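Local coordinates for protein endoglucanase A (Clostridium longisporum, PDB 6Q1I) that hydrolyses internal beta-1,4-glucosidic linkages in cellulose, lichenan and cereal beta-glucans, prefers longer cellooligosaccharides, and also cleaves xylan, at residues N29-K34 / K94-V99; T57-D62 / S336-Y341; I72-T77 / D101-D106; E144-K147 / H152-F155. All coordinates share one frame; numbering follows the deposited sequence.

Contact 1 of 4, residues N29-K34 / K94-V99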
# COMPACT_ATOMS: atom_id res chain seq x y z
N ASN A 29 -6.66 -7.90 -2.07
CA ASN A 29 -7.66 -8.89 -1.66
C ASN A 29 -7.11 -10.32 -1.76
O ASN A 29 -7.82 -11.24 -2.15
CB ASN A 29 -8.98 -8.75 -2.43
CG ASN A 29 -9.83 -7.59 -1.94
OD1 ASN A 29 -9.37 -6.70 -1.23
ND2 ASN A 29 -11.10 -7.59 -2.35
N THR A 30 -5.85 -10.49 -1.36
CA THR A 30 -5.11 -11.75 -1.49
C THR A 30 -4.48 -12.11 -0.15
O THR A 30 -5.19 -12.62 0.72
CB THR A 30 -4.14 -11.63 -2.67
OG1 THR A 30 -4.89 -11.21 -3.82
CG2 THR A 30 -3.49 -12.94 -3.01
N LEU A 31 -3.18 -11.86 0.06
CA LEU A 31 -2.58 -12.14 1.37
C LEU A 31 -3.07 -11.17 2.44
O LEU A 31 -2.78 -11.38 3.63
CB LEU A 31 -1.06 -12.15 1.29
CG LEU A 31 -0.52 -13.14 0.25
CD1 LEU A 31 0.99 -13.03 0.17
CD2 LEU A 31 -0.93 -14.57 0.54
N ASP A 32 -3.80 -10.13 2.03
CA ASP A 32 -4.44 -9.18 2.91
C ASP A 32 -5.87 -9.54 3.27
O ASP A 32 -6.43 -8.94 4.19
CB ASP A 32 -4.45 -7.78 2.27
CG ASP A 32 -4.96 -7.78 0.83
OD1 ASP A 32 -4.49 -8.60 0.02
OD2 ASP A 32 -5.81 -6.93 0.50
N ALA A 33 -6.48 -10.48 2.55
CA ALA A 33 -7.86 -10.86 2.84
C ALA A 33 -7.97 -11.26 4.31
O ALA A 33 -7.24 -12.13 4.78
CB ALA A 33 -8.30 -12.00 1.93
N LYS A 34 -8.88 -10.60 5.03
CA LYS A 34 -8.97 -10.76 6.48
C LYS A 34 -10.04 -11.80 6.76
O LYS A 34 -11.24 -11.51 6.72
CB LYS A 34 -9.29 -9.43 7.15
CG LYS A 34 -9.23 -9.51 8.67
CD LYS A 34 -9.63 -8.19 9.32
CE LYS A 34 -9.43 -8.24 10.83
NZ LYS A 34 -8.01 -8.44 11.21
N LYS A 94 6.13 -18.86 5.05
CA LYS A 94 6.67 -19.49 3.85
C LYS A 94 5.89 -19.10 2.60
O LYS A 94 6.47 -18.89 1.53
CB LYS A 94 6.67 -21.01 4.04
CG LYS A 94 7.29 -21.82 2.92
CD LYS A 94 7.38 -23.30 3.28
CE LYS A 94 8.19 -24.07 2.25
NZ LYS A 94 8.93 -25.20 2.86
N ARG A 95 4.56 -19.00 2.71
CA ARG A 95 3.76 -18.62 1.54
C ARG A 95 3.97 -17.16 1.17
O ARG A 95 4.12 -16.82 -0.01
CB ARG A 95 2.28 -18.92 1.78
CG ARG A 95 1.38 -18.50 0.63
CD ARG A 95 1.70 -19.24 -0.67
NE ARG A 95 0.90 -18.73 -1.77
CZ ARG A 95 1.22 -18.83 -3.06
NH1 ARG A 95 2.30 -19.49 -3.44
NH2 ARG A 95 0.42 -18.27 -3.95
N VAL A 96 3.99 -16.26 2.16
CA VAL A 96 4.28 -14.86 1.88
C VAL A 96 5.64 -14.75 1.19
O VAL A 96 5.78 -14.04 0.19
CB VAL A 96 4.22 -14.01 3.17
CG1 VAL A 96 4.61 -12.58 2.86
CG2 VAL A 96 2.83 -14.06 3.83
N LYS A 97 6.64 -15.47 1.71
CA LYS A 97 7.97 -15.43 1.12
C LYS A 97 7.97 -15.91 -0.33
O LYS A 97 8.67 -15.35 -1.17
CB LYS A 97 8.94 -16.26 1.96
CG LYS A 97 10.34 -16.30 1.42
CD LYS A 97 11.33 -16.91 2.39
CE LYS A 97 11.73 -15.90 3.46
NZ LYS A 97 12.85 -16.40 4.31
N GLU A 98 7.21 -16.96 -0.64
CA GLU A 98 7.17 -17.45 -2.02
C GLU A 98 6.60 -16.38 -2.96
O GLU A 98 7.12 -16.19 -4.07
CB GLU A 98 6.38 -18.76 -2.10
CG GLU A 98 6.35 -19.39 -3.51
CD GLU A 98 7.62 -20.14 -3.93
OE1 GLU A 98 8.63 -20.14 -3.20
OE2 GLU A 98 7.62 -20.75 -5.03
N VAL A 99 5.55 -15.68 -2.54
CA VAL A 99 4.98 -14.63 -3.38
C VAL A 99 5.94 -13.46 -3.51
O VAL A 99 6.13 -12.91 -4.61
CB VAL A 99 3.60 -14.20 -2.85
CG1 VAL A 99 3.06 -13.02 -3.62
CG2 VAL A 99 2.63 -15.38 -2.91
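Val99, which meets Leu31 across the contact, lays its CG2 over one face of the Arg95 guanidinium, 3.7 Å above the plane and over its centre, while the nitrogens of that group have polar partners, NE in a salt bridge to Glu48 and NH2 in a hydrogen bond to Thr56 O. Leu31 belongs to a type I beta turn from Thr30 to Ala33, in the loop after strand 23-27 of the (beta/alpha)8 barrel that forms this family 5 catalytic domain. The second flat group, the Asp32 carboxylate, braces this turn by taking two backbone N-H groups in different ways. Its OD2 receives Asn29 N at 2.9 Å through the syn lone pair, whereas its OD1 receives Thr30 N from about 45° above the plane, in a nearly straight bond. At the corner of the turn, Leu31 is the residue that reaches helix 90-105. Its CG lies anti to the carbonyl carbon (chi1 -56°), which brings CD1 against the helix. Leucine suits the place because one methyl, CD1, can touch both Val96 and Val99, a turn apart on the same helix face, and these beta-branched valines offer compact, rigid surfaces. Leu31 and Val99 meet tip to tip, without any polar bond between the segments. On the Val96 side, Leu31 CD1 lies 4.1 Å from CA and 4.2 Å from CG2.

Contact 2 of 4, residues T57-D62 / S336-Y341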
# COMPACT_ATOMS: atom_id res chain seq x y z
N THR A 57 0.01 -17.07 -8.80
CA THR A 57 1.06 -17.79 -9.51
C THR A 57 2.13 -16.81 -10.00
O THR A 57 1.90 -15.61 -10.13
CB THR A 57 0.50 -18.52 -10.73
OG1 THR A 57 0.03 -17.54 -11.64
CG2 THR A 57 -0.61 -19.49 -10.34
N LYS A 58 3.31 -17.35 -10.28
CA LYS A 58 4.36 -16.50 -10.83
C LYS A 58 3.95 -15.93 -12.18
O LYS A 58 4.33 -14.80 -12.53
CB LYS A 58 5.69 -17.24 -10.92
CG LYS A 58 6.84 -16.30 -11.27
CD LYS A 58 8.20 -16.93 -11.12
CE LYS A 58 9.33 -15.96 -11.45
NZ LYS A 58 9.33 -15.55 -12.88
N ALA A 59 3.16 -16.67 -12.96
CA ALA A 59 2.71 -16.16 -14.25
C ALA A 59 1.91 -14.87 -14.11
O ALA A 59 1.98 -14.00 -14.99
CB ALA A 59 1.89 -17.23 -14.98
N MET A 60 1.14 -14.72 -13.03
CA MET A 60 0.43 -13.46 -12.82
C MET A 60 1.42 -12.32 -12.59
O MET A 60 1.27 -11.23 -13.15
CB MET A 60 -0.49 -13.57 -11.61
CG MET A 60 -1.61 -14.57 -11.76
SD MET A 60 -2.43 -14.85 -10.19
CE MET A 60 -3.39 -16.30 -10.57
N ILE A 61 2.43 -12.57 -11.76
CA ILE A 61 3.45 -11.56 -11.48
C ILE A 61 4.22 -11.22 -12.75
O ILE A 61 4.51 -10.04 -13.01
CB ILE A 61 4.37 -12.07 -10.35
CG1 ILE A 61 3.56 -12.39 -9.09
CG2 ILE A 61 5.49 -11.07 -10.08
CD1 ILE A 61 2.69 -11.26 -8.58
N ASP A 62 4.57 -12.23 -13.54
CA ASP A 62 5.26 -12.00 -14.81
C ASP A 62 4.46 -11.06 -15.71
O ASP A 62 5.03 -10.21 -16.39
CB ASP A 62 5.45 -13.32 -15.56
CG ASP A 62 6.38 -14.31 -14.87
OD1 ASP A 62 7.16 -13.97 -13.96
OD2 ASP A 62 6.34 -15.48 -15.32
N SER A 336 -7.62 -15.02 -13.68
CA SER A 336 -7.95 -16.35 -14.18
C SER A 336 -7.57 -16.53 -15.64
O SER A 336 -7.21 -17.64 -16.04
CB SER A 336 -9.43 -16.64 -13.95
OG SER A 336 -9.71 -16.76 -12.56
N THR A 337 -7.66 -15.47 -16.46
CA THR A 337 -7.34 -15.58 -17.88
C THR A 337 -6.00 -14.96 -18.24
O THR A 337 -5.48 -15.25 -19.33
CB THR A 337 -8.41 -14.87 -18.72
OG1 THR A 337 -8.40 -13.48 -18.42
CG2 THR A 337 -9.79 -15.45 -18.45
N LEU A 338 -5.45 -14.11 -17.38
CA LEU A 338 -4.25 -13.32 -17.66
C LEU A 338 -4.46 -12.32 -18.80
O LEU A 338 -3.49 -11.83 -19.37
CB LEU A 338 -3.01 -14.19 -17.88
CG LEU A 338 -2.66 -15.08 -16.69
CD1 LEU A 338 -1.35 -15.82 -16.93
CD2 LEU A 338 -2.59 -14.29 -15.40
N ASN A 339 -5.71 -12.04 -19.15
CA ASN A 339 -6.07 -10.89 -19.97
C ASN A 339 -6.43 -9.72 -19.05
O ASN A 339 -6.69 -9.90 -17.86
CB ASN A 339 -7.26 -11.21 -20.87
CG ASN A 339 -6.95 -12.28 -21.91
OD1 ASN A 339 -5.84 -12.37 -22.42
ND2 ASN A 339 -7.95 -13.09 -22.22
N TRP A 340 -6.47 -8.52 -19.61
CA TRP A 340 -6.82 -7.32 -18.85
C TRP A 340 -8.32 -7.09 -18.91
O TRP A 340 -8.94 -7.23 -19.97
CB TRP A 340 -6.09 -6.09 -19.40
CG TRP A 340 -4.64 -6.29 -19.45
CD1 TRP A 340 -3.91 -6.71 -20.52
CD2 TRP A 340 -3.71 -6.12 -18.38
NE1 TRP A 340 -2.59 -6.82 -20.19
CE2 TRP A 340 -2.43 -6.46 -18.88
CE3 TRP A 340 -3.82 -5.72 -17.05
CZ2 TRP A 340 -1.29 -6.41 -18.10
CZ3 TRP A 340 -2.68 -5.66 -16.27
CH2 TRP A 340 -1.43 -6.01 -16.80
N TYR A 341 -8.91 -6.75 -17.77
CA TYR A 341 -10.30 -6.29 -17.77
C TYR A 341 -10.44 -5.00 -18.57
O TYR A 341 -11.44 -4.80 -19.27
CB TYR A 341 -10.76 -6.02 -16.33
CG TYR A 341 -10.89 -7.21 -15.42
CD1 TYR A 341 -11.87 -8.18 -15.64
CD2 TYR A 341 -10.06 -7.36 -14.33
CE1 TYR A 341 -11.99 -9.27 -14.79
CE2 TYR A 341 -10.18 -8.43 -13.47
CZ TYR A 341 -11.14 -9.38 -13.71
OH TYR A 341 -11.27 -10.46 -12.86
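Leu338 and Met60 each set CG anti to the carbonyl carbon (chi1 -59° and -64°), and from there their side chains cross at about a right angle. This puts Met60 CG, a smooth methylene, 3.8 Å from Leu338 CD2; beyond it the methionine chain runs on extended to SD. The other leucine branch, CD1, rests 4.0 Å from Ala59 CB, where a small residue gives the branch room beside the helix. The unbranched, flexible methionine has a second use. Its sulfur SD accepts a weak bond from Thr57 N, and in return Met60 N gives a weak bond to Thr57 OG1, completing a capping box at the start of helix 58-67. Spanning the first turn, Lys58 NZ forms a salt bridge of 2.9 Å to the syn lone pair of Asp62 OD1. Across from the helix, Thr337 OG1 accepts Asn339 N at 3.1 Å, an ST turn that shapes the chain around Leu338. The loop carrying this turn lies between the last barrel strand, 314-318, and helix 343-356. It continues along helix 58-67 through Trp340, which packs on Ile64 and Ala67, while Ile61 of that helix packs against helix 90-105.

Contact 3 of 4, residues I72-T77 / D101-D106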
# COMPACT_ATOMS: atom_id res chain seq x y z
N ILE A 72 5.63 -3.95 -7.12
CA ILE A 72 4.43 -4.62 -6.64
C ILE A 72 4.36 -4.46 -5.12
O ILE A 72 5.34 -4.70 -4.41
CB ILE A 72 4.37 -6.10 -7.06
CG1 ILE A 72 4.12 -6.18 -8.57
CG2 ILE A 72 3.29 -6.83 -6.28
CD1 ILE A 72 3.93 -7.58 -9.11
N ARG A 73 3.20 -4.02 -4.64
CA ARG A 73 2.90 -4.03 -3.22
C ARG A 73 2.13 -5.31 -2.90
O ARG A 73 1.20 -5.67 -3.62
CB ARG A 73 2.10 -2.78 -2.83
CG ARG A 73 1.73 -2.65 -1.36
CD ARG A 73 1.35 -1.24 -1.06
NE ARG A 73 0.84 -0.90 0.27
CZ ARG A 73 -0.45 -0.81 0.60
NH1 ARG A 73 -1.40 -1.20 -0.24
NH2 ARG A 73 -0.79 -0.34 1.80
N ILE A 74 2.61 -6.01 -1.88
CA ILE A 74 2.01 -7.26 -1.41
C ILE A 74 1.34 -6.95 -0.07
O ILE A 74 1.94 -7.15 1.00
CB ILE A 74 3.06 -8.38 -1.28
CG1 ILE A 74 3.79 -8.58 -2.61
CG2 ILE A 74 2.41 -9.69 -0.81
CD1 ILE A 74 4.93 -9.58 -2.55
N PRO A 75 0.11 -6.44 -0.08
CA PRO A 75 -0.56 -6.17 1.19
C PRO A 75 -0.80 -7.49 1.91
O PRO A 75 -1.25 -8.47 1.30
CB PRO A 75 -1.86 -5.48 0.76
CG PRO A 75 -2.12 -6.03 -0.62
CD PRO A 75 -0.76 -6.18 -1.24
N THR A 76 -0.45 -7.54 3.19
CA THR A 76 -0.45 -8.79 3.94
C THR A 76 -1.05 -8.56 5.31
O THR A 76 -0.61 -7.67 6.05
CB THR A 76 0.98 -9.35 4.07
OG1 THR A 76 1.54 -9.52 2.76
CG2 THR A 76 0.98 -10.69 4.77
N THR A 77 -2.08 -9.35 5.65
CA THR A 77 -2.73 -9.29 6.96
C THR A 77 -2.20 -10.44 7.81
O THR A 77 -2.28 -11.60 7.40
CB THR A 77 -4.25 -9.33 6.81
OG1 THR A 77 -4.66 -8.14 6.11
CG2 THR A 77 -4.95 -9.41 8.17
N ASP A 101 9.12 -13.78 -3.43
CA ASP A 101 10.16 -14.28 -4.33
C ASP A 101 9.74 -14.21 -5.81
O ASP A 101 10.58 -13.94 -6.68
CB ASP A 101 10.57 -15.70 -3.96
CG ASP A 101 11.47 -15.77 -2.72
OD1 ASP A 101 12.13 -14.77 -2.38
OD2 ASP A 101 11.54 -16.85 -2.09
N TYR A 102 8.46 -14.47 -6.12
CA TYR A 102 8.01 -14.30 -7.51
C TYR A 102 8.37 -12.90 -8.00
O TYR A 102 8.84 -12.72 -9.12
CB TYR A 102 6.48 -14.45 -7.65
CG TYR A 102 5.84 -15.77 -7.31
CD1 TYR A 102 6.55 -16.96 -7.29
CD2 TYR A 102 4.49 -15.82 -7.01
CE1 TYR A 102 5.91 -18.16 -6.97
CE2 TYR A 102 3.86 -16.99 -6.70
CZ TYR A 102 4.56 -18.15 -6.68
OH TYR A 102 3.87 -19.30 -6.34
N CYS A 103 8.12 -11.90 -7.16
CA CYS A 103 8.28 -10.50 -7.53
C CYS A 103 9.75 -10.11 -7.57
O CYS A 103 10.20 -9.45 -8.52
CB CYS A 103 7.54 -9.62 -6.53
SG CYS A 103 5.75 -9.91 -6.43
N ILE A 104 10.51 -10.48 -6.53
CA ILE A 104 11.93 -10.13 -6.48
C ILE A 104 12.67 -10.79 -7.64
O ILE A 104 13.53 -10.17 -8.27
CB ILE A 104 12.55 -10.51 -5.12
CG1 ILE A 104 11.92 -9.70 -3.98
CG2 ILE A 104 14.08 -10.34 -5.14
CD1 ILE A 104 12.28 -8.24 -3.92
N ALA A 105 12.35 -12.05 -7.93
CA ALA A 105 12.95 -12.74 -9.07
C ALA A 105 12.71 -11.98 -10.37
O ALA A 105 13.58 -11.97 -11.25
CB ALA A 105 12.37 -14.16 -9.18
N ASP A 106 11.55 -11.33 -10.50
CA ASP A 106 11.21 -10.57 -11.70
C ASP A 106 11.78 -9.16 -11.70
O ASP A 106 11.37 -8.34 -12.53
CB ASP A 106 9.69 -10.53 -11.87
CG ASP A 106 9.14 -11.79 -12.49
OD1 ASP A 106 9.92 -12.74 -12.75
OD2 ASP A 106 7.92 -11.83 -12.73
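The carbonyl O of Ile74, a residue whose side chain meets Cys103, accepts a hydrogen bond of 3.0 Å from Thr76 OG1. The hydroxyl approaches with a C=O...donor angle of 125° and sits 54° above the carbonyl plane, and the bond links the two residues across Pro75. The contact itself belongs to a beta-alpha-beta crossover of the TIM barrel, in which helix 90-105 covers strand 71-74 on the way to strand 109-113. Side chains alternate along the strand. Ile72 and Ile74 point outward to the helix, and Arg73 points into the barrel, where its NH1 bonds Gln284 OE1 and Asn26 OD1 and its NH2 makes a salt bridge to Glu156. Gln284 is an altered residue at the position assigned by similarity to the catalytic nucleophile. The same strand thus faces the helix with its isoleucines and the probable active site with its arginine. Cysteine suits the facing helix position because its single sulfur is small, apolar and readily buried, letting the helix come close to the sheet. SG lies anti to the carbonyl carbon of Cys103 (chi1 -61°) and is directed at the strand. There is no hydrogen bond between the segments. Ile74 CD1 approaches SG at 4.0 Å, although that side chain has two conformers and the distance belongs to one of them. Ile72 meets the sulfur with both arms, CG2 at 3.9 Å and CD1 at 4.0 Å.

Contact 4 of 4, residues E144-K147 / H152-F155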
# COMPACT_ATOMS: atom_id res chain seq x y z
N GLU A 144 13.07 -10.60 10.59
CA GLU A 144 14.00 -11.73 10.63
C GLU A 144 13.83 -12.62 9.40
O GLU A 144 14.81 -13.06 8.80
CB GLU A 144 13.81 -12.53 11.92
CG GLU A 144 14.41 -11.86 13.17
CD GLU A 144 14.06 -12.55 14.49
OE1 GLU A 144 13.17 -13.42 14.52
OE2 GLU A 144 14.69 -12.20 15.52
N ALA A 145 12.58 -12.87 9.01
CA ALA A 145 12.34 -13.76 7.88
C ALA A 145 12.90 -13.19 6.58
O ALA A 145 13.36 -13.95 5.72
CB ALA A 145 10.84 -14.03 7.73
N PHE A 146 12.90 -11.86 6.43
CA PHE A 146 13.31 -11.20 5.20
C PHE A 146 14.62 -10.43 5.33
O PHE A 146 14.97 -9.65 4.44
CB PHE A 146 12.17 -10.30 4.67
CG PHE A 146 10.98 -11.09 4.21
CD1 PHE A 146 10.95 -11.62 2.94
CD2 PHE A 146 9.91 -11.33 5.06
CE1 PHE A 146 9.85 -12.39 2.52
CE2 PHE A 146 8.82 -12.09 4.66
CZ PHE A 146 8.79 -12.62 3.38
N LYS A 147 15.39 -10.71 6.39
CA LYS A 147 16.56 -9.90 6.70
C LYS A 147 17.58 -9.88 5.57
O LYS A 147 18.25 -8.87 5.35
CB LYS A 147 17.21 -10.42 7.99
CG LYS A 147 18.48 -9.69 8.39
CD LYS A 147 19.04 -10.20 9.71
CE LYS A 147 20.45 -9.68 9.91
NZ LYS A 147 20.96 -9.85 11.30
N HIS A 152 15.64 -4.06 -3.01
CA HIS A 152 14.37 -4.03 -3.73
C HIS A 152 13.19 -4.35 -2.83
O HIS A 152 12.05 -4.03 -3.20
CB HIS A 152 14.39 -4.98 -4.91
CG HIS A 152 15.13 -4.43 -6.09
ND1 HIS A 152 16.51 -4.36 -6.12
CD2 HIS A 152 14.69 -3.90 -7.25
CE1 HIS A 152 16.88 -3.82 -7.27
NE2 HIS A 152 15.80 -3.53 -7.97
N LEU A 153 13.42 -4.94 -1.66
CA LEU A 153 12.37 -5.19 -0.69
C LEU A 153 12.28 -4.03 0.29
O LEU A 153 13.26 -3.71 0.99
CB LEU A 153 12.58 -6.51 0.04
CG LEU A 153 11.50 -6.87 1.06
CD1 LEU A 153 10.14 -7.02 0.39
CD2 LEU A 153 11.88 -8.13 1.81
N ILE A 154 11.09 -3.43 0.37
CA ILE A 154 10.77 -2.29 1.21
C ILE A 154 9.72 -2.75 2.20
O ILE A 154 8.78 -3.45 1.82
CB ILE A 154 10.17 -1.18 0.31
CG1 ILE A 154 11.17 -0.73 -0.75
CG2 ILE A 154 9.69 0.01 1.13
CD1 ILE A 154 10.52 -0.04 -1.93
N PHE A 155 9.87 -2.39 3.47
CA PHE A 155 8.85 -2.69 4.48
C PHE A 155 7.93 -1.48 4.64
O PHE A 155 8.37 -0.34 4.51
CB PHE A 155 9.48 -3.00 5.84
CG PHE A 155 10.29 -4.27 5.89
CD1 PHE A 155 10.09 -5.32 5.02
CD2 PHE A 155 11.26 -4.43 6.88
CE1 PHE A 155 10.85 -6.49 5.11
CE2 PHE A 155 11.99 -5.58 6.98
CZ PHE A 155 11.80 -6.61 6.10
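Phe146 and Leu153 form the tight part of this contact, with Leu153 CD2 only 3.6 Å from Phe146 CB. The same methyl stands 3.8 Å from Phe146 CD1 and approaches the phenyl group obliquely, and the two side chains cross at about a right angle. Leu153 can reach this spot because its CG lies anti to the backbone N (chi1 -179°), extending the branch outward from the strand. Beside it, the ring of Phe155 turns its edge to Phe146, whose CB lies close to the plane of that ring, 4.0 Å from Phe155 CZ. The rest of the segment is looser: the side chains of exposed Glu144 and partly exposed Lys147 start out away from the strand, and Lys147 NZ is hydrogen-bonded to Thr195 O. Phe146 is the first residue to leave helical geometry after helix 128-145. Its CB meets the strand residues, while the ring leads on to Val100 of helix 90-105 and Leu112 of the neighbouring strand, where a large aromatic can bridge helix and sheet. The contact thereby closes the short turn of a beta-alpha-beta unit, leading into barrel strand 153-156. Because only carbon meets carbon across it, the contact implies cohesion from hydrophobic burial and shape fit, while directional interactions run to other parts of the fold, among them sheet pairing by Ile154 and Phe155 and the cation-pi contact of Phe146 with Lys97.

How the contacts relate
From the N terminus, the loop 29-34 after the first barrel strand opens contact 1, which closes on helix 90-105. Before it closes, contacts 2 and 3 open at 57-62 and 72-77, so contact 1 crosses both. Contact 3 closes at 101-106 on the same helix, and contact 4 then follows in series, closing a short turn between helix 128-145 and strand 153-156. Contact 2 closes last, at 336-341, and spans contacts 3 and 4. It joins helix 58-67, between the first and second strands, to the loop after the eighth, across the barrel seam. Lys58 to Asp106 links contacts 2 and 3, Leu31 to Thr77 contacts 1 and 3, and Lys97 to Ala145 contacts 1 and 4.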